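Local coordinates for nuclear hormone receptor HR38 (Drosophila melanogaster, PDB 1PDU), which is an orphan nuclear hormone receptor, probably a transcriptional regulator, that mediates an atypical ecdysteroid signalling pathway, at residues T17-S22 with F149-A154; C153-I158 with M175-S180. One frame throughout, in Å; residues are numbered along the deposited sequence.

Contact 1 (T17-S22 with F149-A154); sequences TALVRS and FACLCA
L19 reaches from helix 15-25 onto helix 146-157, where it meets A150, C151 and A154. Its CB lies 4.0 Å from CB of A150. CG stands anti to the carbonyl carbon and beside the backbone N (chi1 -70°). The chain then forks over the second helix. CD1 makes the closer approach, 3.8 Å to CB of A154, and it also passes 4.1 Å from SG of C151. CD2 touches the same methyl of A154 from the other branch of the fork. The isobutyl group thus spans one turn of helix 146-157, from A150 to A154, with C151 beside it.

The two short helical segments cross at 89°, almost perpendicular, and their axes come within 8.7 Å. The small side chains of A150 and A154 face helix 15-25 at this approach. CB of A150 sits against the backbone of the first helix, 3.8 Å from C of L19, and is also near N of V20. V20 and A150 have the closest CA atoms of the pair, and CG2 of V20 brushes the methyl of A150 at 4.1 Å.

Both segments belong to the mostly helical fold of a nuclear receptor ligand-binding domain. Helix 15-25 is the first helix of the modelled chain and packs across helix 146-157. Helix 167-187 borders the contact, with I177 touching both L19 and A154 and L181 touching C151.

Within helix 15-25, OG of S22 bonds to O of A18 at 2.6 Å, with the donor tilted 31° from the carbonyl plane. N of S22 bonds to that same oxygen from the opposite face.

Contact 2 (C153-I158 with M175-S180); sequences CALTLI and MKIIGS
I177 and L155 meet through side chains whose first torsions both set the gamma carbon anti to the carbonyl carbon. In I177 this concerns CG1 (chi1 -55°), and its CG2 lies anti to the backbone N. In L155 it concerns CG (chi1 -77°). The CB of L155 does not aim at the other helix, but its branched end comes nearer to it.

The two side chains slide past each other in opposite directions. CD2 of L155 lies 3.9 Å from CB of I177. CG2 of I177 touches both CG and CD2 of L155. CD2 of L155 also meets CG1 of I178 at 3.9 Å, and these two side chains cross at about a right angle.

CD1 of I177 reaches toward the C-terminal end of helix 146-157. It lies 3.9 Å from CB of A154 and equally close to CG1 of I158. I158 is the first residue to leave helical geometry, so I177 packs against the very end of that helix. The side chains of I158 and I177 also cross at about a right angle.

The segments run nearly antiparallel, at 161°, in the helical bundle of the ligand-binding domain. L19 of helix 15-25 also packs on I177, and L205 of helix 204-225 on L155. O of I158 accepts a hydrogen bond from NE2 of Q174, one turn before I178.

Every side-chain contact between the two segments is aliphatic. Their cohesion therefore rests on shape and on the burial of branched carbon chains, without a directional polar bond between them.

Both contacts use helix 146-157. Contact 1 lies on its middle and contact 2 on its C-terminal end, with C153 and A154 in both segments. Their centres are about 9 Å apart, on the same side of the chain's centre. Along the chain the order is helix 15-25, helix 146-157, then helix 167-187, so contact 1 spans 126 intervening residues and contact 2 only 16. The contacts touch directly, with CD1 of L19 4.0 Å from CG2 of I177. Side chains of helix 15-25 and helix 167-187 thus meet over helix 146-157 in one apolar cluster of the ligand-binding domain.

Contact 1 (T17-S22 with F149-A154)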
loop_
_atom_site.group_PDB
_atom_site.type_symbol
_atom_site.label_atom_id
_atom_site.label_comp_id
_atom_site.label_asym_id
_atom_site.label_seq_id
_atom_site.Cartn_x
_atom_site.Cartn_y
_atom_site.Cartn_z
ATOM N N THR A 17 -0.963 -18.103 4.916
ATOM C CA THR A 17 0.335 -18.450 4.341
ATOM C C THR A 17 0.336 -18.035 2.865
ATOM O O THR A 17 1.365 -17.671 2.309
ATOM C CB THR A 17 0.647 -19.977 4.473
ATOM O OG1 THR A 17 0.902 -20.300 5.846
ATOM C CG2 THR A 17 1.869 -20.356 3.648
ATOM N N ALA A 18 -0.823 -18.077 2.228
ATOM C CA ALA A 18 -0.883 -17.680 0.827
ATOM C C ALA A 18 -0.631 -16.169 0.766
ATOM O O ALA A 18 0.068 -15.667 -0.126
ATOM C CB ALA A 18 -2.259 -18.019 0.234
ATOM N N LEU A 19 -1.199 -15.454 1.732
ATOM C CA LEU A 19 -1.040 -14.017 1.783
ATOM C C LEU A 19 0.399 -13.633 2.078
ATOM O O LEU A 19 0.970 -12.804 1.381
ATOM C CB LEU A 19 -1.985 -13.405 2.820
ATOM C CG LEU A 19 -3.482 -13.427 2.479
ATOM C CD1 LEU A 19 -4.251 -12.609 3.489
ATOM C CD2 LEU A 19 -3.714 -12.863 1.077
ATOM N N VAL A 20 0.987 -14.244 3.097
ATOM C CA VAL A 20 2.366 -13.939 3.464
ATOM C C VAL A 20 3.320 -14.236 2.318
ATOM O O VAL A 20 4.262 -13.478 2.070
ATOM C CB VAL A 20 2.814 -14.734 4.710
ATOM C CG1 VAL A 20 4.285 -14.477 4.997
ATOM C CG2 VAL A 20 1.994 -14.310 5.905
ATOM N N ARG A 21 3.080 -15.340 1.615
ATOM C CA ARG A 21 3.937 -15.698 0.490
ATOM C C ARG A 21 3.787 -14.679 -0.628
ATOM O O ARG A 21 4.760 -14.336 -1.289
ATOM C CB ARG A 21 3.601 -17.100 -0.039
ATOM C CG ARG A 21 4.029 -18.223 0.893
ATOM C CD ARG A 21 3.761 -19.596 0.293
ATOM N NE ARG A 21 4.139 -20.666 1.215
ATOM C CZ ARG A 21 3.913 -21.957 0.992
ATOM N NH1 ARG A 21 4.289 -22.865 1.887
ATOM N NH2 ARG A 21 3.301 -22.341 -0.127
ATOM N N SER A 22 2.566 -14.196 -0.842
ATOM C CA SER A 22 2.334 -13.204 -1.882
ATOM C C SER A 22 3.074 -11.935 -1.494
ATOM O O SER A 22 3.764 -11.332 -2.322
ATOM C CB SER A 22 0.847 -12.901 -2.024
ATOM O OG SER A 22 0.118 -14.095 -2.228
ATOM N N PHE A 149 0.606 -8.155 8.782
ATOM C CA PHE A 149 0.671 -7.111 7.769
ATOM C C PHE A 149 0.061 -7.551 6.447
ATOM O O PHE A 149 -0.674 -6.788 5.810
ATOM C CB PHE A 149 2.108 -6.668 7.520
ATOM C CG PHE A 149 2.213 -5.541 6.547
ATOM C CD1 PHE A 149 1.689 -4.289 6.859
ATOM C CD2 PHE A 149 2.761 -5.743 5.286
ATOM C CE1 PHE A 149 1.707 -3.256 5.922
ATOM C CE2 PHE A 149 2.784 -4.725 4.346
ATOM C CZ PHE A 149 2.258 -3.481 4.655
ATOM N N ALA A 150 0.379 -8.776 6.036
ATOM C CA ALA A 150 -0.137 -9.315 4.789
ATOM C C ALA A 150 -1.669 -9.258 4.819
ATOM O O ALA A 150 -2.305 -8.886 3.824
ATOM C CB ALA A 150 0.349 -10.751 4.588
ATOM N N CYS A 151 -2.255 -9.605 5.966
ATOM C CA CYS A 151 -3.703 -9.566 6.117
ATOM C C CYS A 151 -4.179 -8.121 6.048
ATOM O O CYS A 151 -5.201 -7.824 5.433
ATOM C CB CYS A 151 -4.130 -10.189 7.448
ATOM S SG CYS A 151 -3.842 -11.962 7.551
ATOM N N LEU A 152 -3.430 -7.224 6.677
ATOM C CA LEU A 152 -3.777 -5.809 6.677
ATOM C C LEU A 152 -3.823 -5.285 5.230
ATOM O O LEU A 152 -4.696 -4.490 4.865
ATOM C CB LEU A 152 -2.747 -5.044 7.508
ATOM C CG LEU A 152 -2.822 -5.207 9.028
ATOM C CD1 LEU A 152 -1.880 -4.216 9.705
ATOM C CD2 LEU A 152 -4.256 -4.990 9.491
ATOM N N CYS A 153 -2.897 -5.750 4.398
ATOM C CA CYS A 153 -2.867 -5.345 2.998
ATOM C C CYS A 153 -4.070 -5.897 2.249
ATOM O O CYS A 153 -4.752 -5.168 1.539
ATOM C CB CYS A 153 -1.600 -5.847 2.316
ATOM S SG CYS A 153 -0.116 -4.982 2.805
ATOM N N ALA A 154 -4.319 -7.194 2.403
ATOM C CA ALA A 154 -5.435 -7.829 1.723
ATOM C C ALA A 154 -6.735 -7.170 2.155
ATOM O O ALA A 154 -7.688 -7.091 1.375
ATOM C CB ALA A 154 -5.461 -9.317 2.030
#

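Contact 2 (C153-I158 with M175-S180)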
loop_
_atom_site.group_PDB
_atom_site.type_symbol
_atom_site.label_atom_id
_atom_site.label_comp_id
_atom_site.label_asym_id
_atom_site.label_seq_id
_atom_site.Cartn_x
_atom_site.Cartn_y
_atom_site.Cartn_z
ATOM N N CYS A 153 -2.897 -5.750 4.398
ATOM C CA CYS A 153 -2.867 -5.345 2.998
ATOM C C CYS A 153 -4.070 -5.897 2.249
ATOM O O CYS A 153 -4.752 -5.168 1.539
ATOM C CB CYS A 153 -1.600 -5.847 2.316
ATOM S SG CYS A 153 -0.116 -4.982 2.805
ATOM N N ALA A 154 -4.319 -7.194 2.403
ATOM C CA ALA A 154 -5.435 -7.829 1.723
ATOM C C ALA A 154 -6.735 -7.170 2.155
ATOM O O ALA A 154 -7.688 -7.091 1.375
ATOM C CB ALA A 154 -5.461 -9.317 2.030
ATOM N N LEU A 155 -6.774 -6.687 3.395
ATOM C CA LEU A 155 -7.974 -6.031 3.905
ATOM C C LEU A 155 -8.105 -4.611 3.372
ATOM O O LEU A 155 -9.184 -4.026 3.399
ATOM C CB LEU A 155 -7.975 -6.017 5.429
ATOM C CG LEU A 155 -8.332 -7.337 6.112
ATOM C CD1 LEU A 155 -8.241 -7.142 7.623
ATOM C CD2 LEU A 155 -9.740 -7.793 5.711
ATOM N N THR A 156 -7.005 -4.049 2.890
ATOM C CA THR A 156 -7.049 -2.710 2.325
ATOM C C THR A 156 -7.676 -2.833 0.938
ATOM O O THR A 156 -8.389 -1.946 0.481
ATOM C CB THR A 156 -5.641 -2.119 2.193
ATOM O OG1 THR A 156 -5.034 -2.053 3.491
ATOM C CG2 THR A 156 -5.698 -0.722 1.586
ATOM N N LEU A 157 -7.412 -3.963 0.288
ATOM C CA LEU A 157 -7.926 -4.234 -1.051
ATOM C C LEU A 157 -9.346 -4.796 -1.028
ATOM O O LEU A 157 -10.232 -4.303 -1.729
ATOM C CB LEU A 157 -7.006 -5.221 -1.776
ATOM C CG LEU A 157 -7.550 -5.648 -3.139
ATOM C CD1 LEU A 157 -7.522 -4.460 -4.095
ATOM C CD2 LEU A 157 -6.728 -6.802 -3.685
ATOM N N ILE A 158 -9.549 -5.838 -0.225
ATOM C CA ILE A 158 -10.849 -6.477 -0.106
ATOM C C ILE A 158 -11.639 -5.771 1.002
ATOM O O ILE A 158 -11.586 -6.142 2.176
ATOM C CB ILE A 158 -10.682 -7.978 0.206
ATOM C CG1 ILE A 158 -9.680 -8.596 -0.779
ATOM C CG2 ILE A 158 -12.018 -8.693 0.112
ATOM C CD1 ILE A 158 -9.988 -8.305 -2.234
ATOM N N MET A 175 -14.391 -11.290 5.317
ATOM C CA MET A 175 -14.593 -12.000 6.571
ATOM C C MET A 175 -13.605 -13.145 6.709
ATOM O O MET A 175 -13.116 -13.411 7.807
ATOM C CB MET A 175 -16.033 -12.522 6.680
ATOM C CG MET A 175 -17.050 -11.476 7.159
ATOM S SD MET A 175 -16.584 -10.706 8.769
ATOM C CE MET A 175 -16.078 -9.041 8.223
ATOM N N LYS A 176 -13.295 -13.820 5.605
ATOM C CA LYS A 176 -12.339 -14.920 5.669
ATOM C C LYS A 176 -10.966 -14.394 6.044
ATOM O O LYS A 176 -10.261 -14.998 6.856
ATOM C CB LYS A 176 -12.244 -15.663 4.333
ATOM C CG LYS A 176 -13.268 -16.764 4.166
ATOM C CD LYS A 176 -12.976 -17.629 2.949
ATOM C CE LYS A 176 -13.983 -18.772 2.854
ATOM N NZ LYS A 176 -13.704 -19.735 1.740
ATOM N N ILE A 177 -10.588 -13.264 5.455
ATOM C CA ILE A 177 -9.292 -12.678 5.741
ATOM C C ILE A 177 -9.265 -12.210 7.186
ATOM O O ILE A 177 -8.260 -12.382 7.871
ATOM C CB ILE A 177 -8.986 -11.505 4.791
ATOM C CG1 ILE A 177 -9.118 -11.973 3.341
ATOM C CG2 ILE A 177 -7.556 -11.000 5.020
ATOM C CD1 ILE A 177 -9.081 -10.838 2.340
ATOM N N ILE A 178 -10.365 -11.626 7.651
ATOM C CA ILE A 178 -10.450 -11.171 9.038
ATOM C C ILE A 178 -10.321 -12.377 9.962
ATOM O O ILE A 178 -9.592 -12.338 10.956
ATOM C CB ILE A 178 -11.796 -10.453 9.340
ATOM C CG1 ILE A 178 -11.710 -8.986 8.906
ATOM C CG2 ILE A 178 -12.120 -10.532 10.832
ATOM C CD1 ILE A 178 -12.918 -8.157 9.281
ATOM N N GLY A 179 -11.028 -13.449 9.624
ATOM C CA GLY A 179 -10.959 -14.655 10.426
ATOM C C GLY A 179 -9.526 -15.123 10.588
ATOM O O GLY A 179 -9.078 -15.376 11.703
ATOM N N SER A 180 -8.797 -15.234 9.481
ATOM C CA SER A 180 -7.416 -15.680 9.547
ATOM C C SER A 180 -6.572 -14.734 10.384
ATOM O O SER A 180 -5.696 -15.174 11.124
ATOM C CB SER A 180 -6.819 -15.810 8.142
ATOM O OG SER A 180 -7.293 -16.980 7.488
#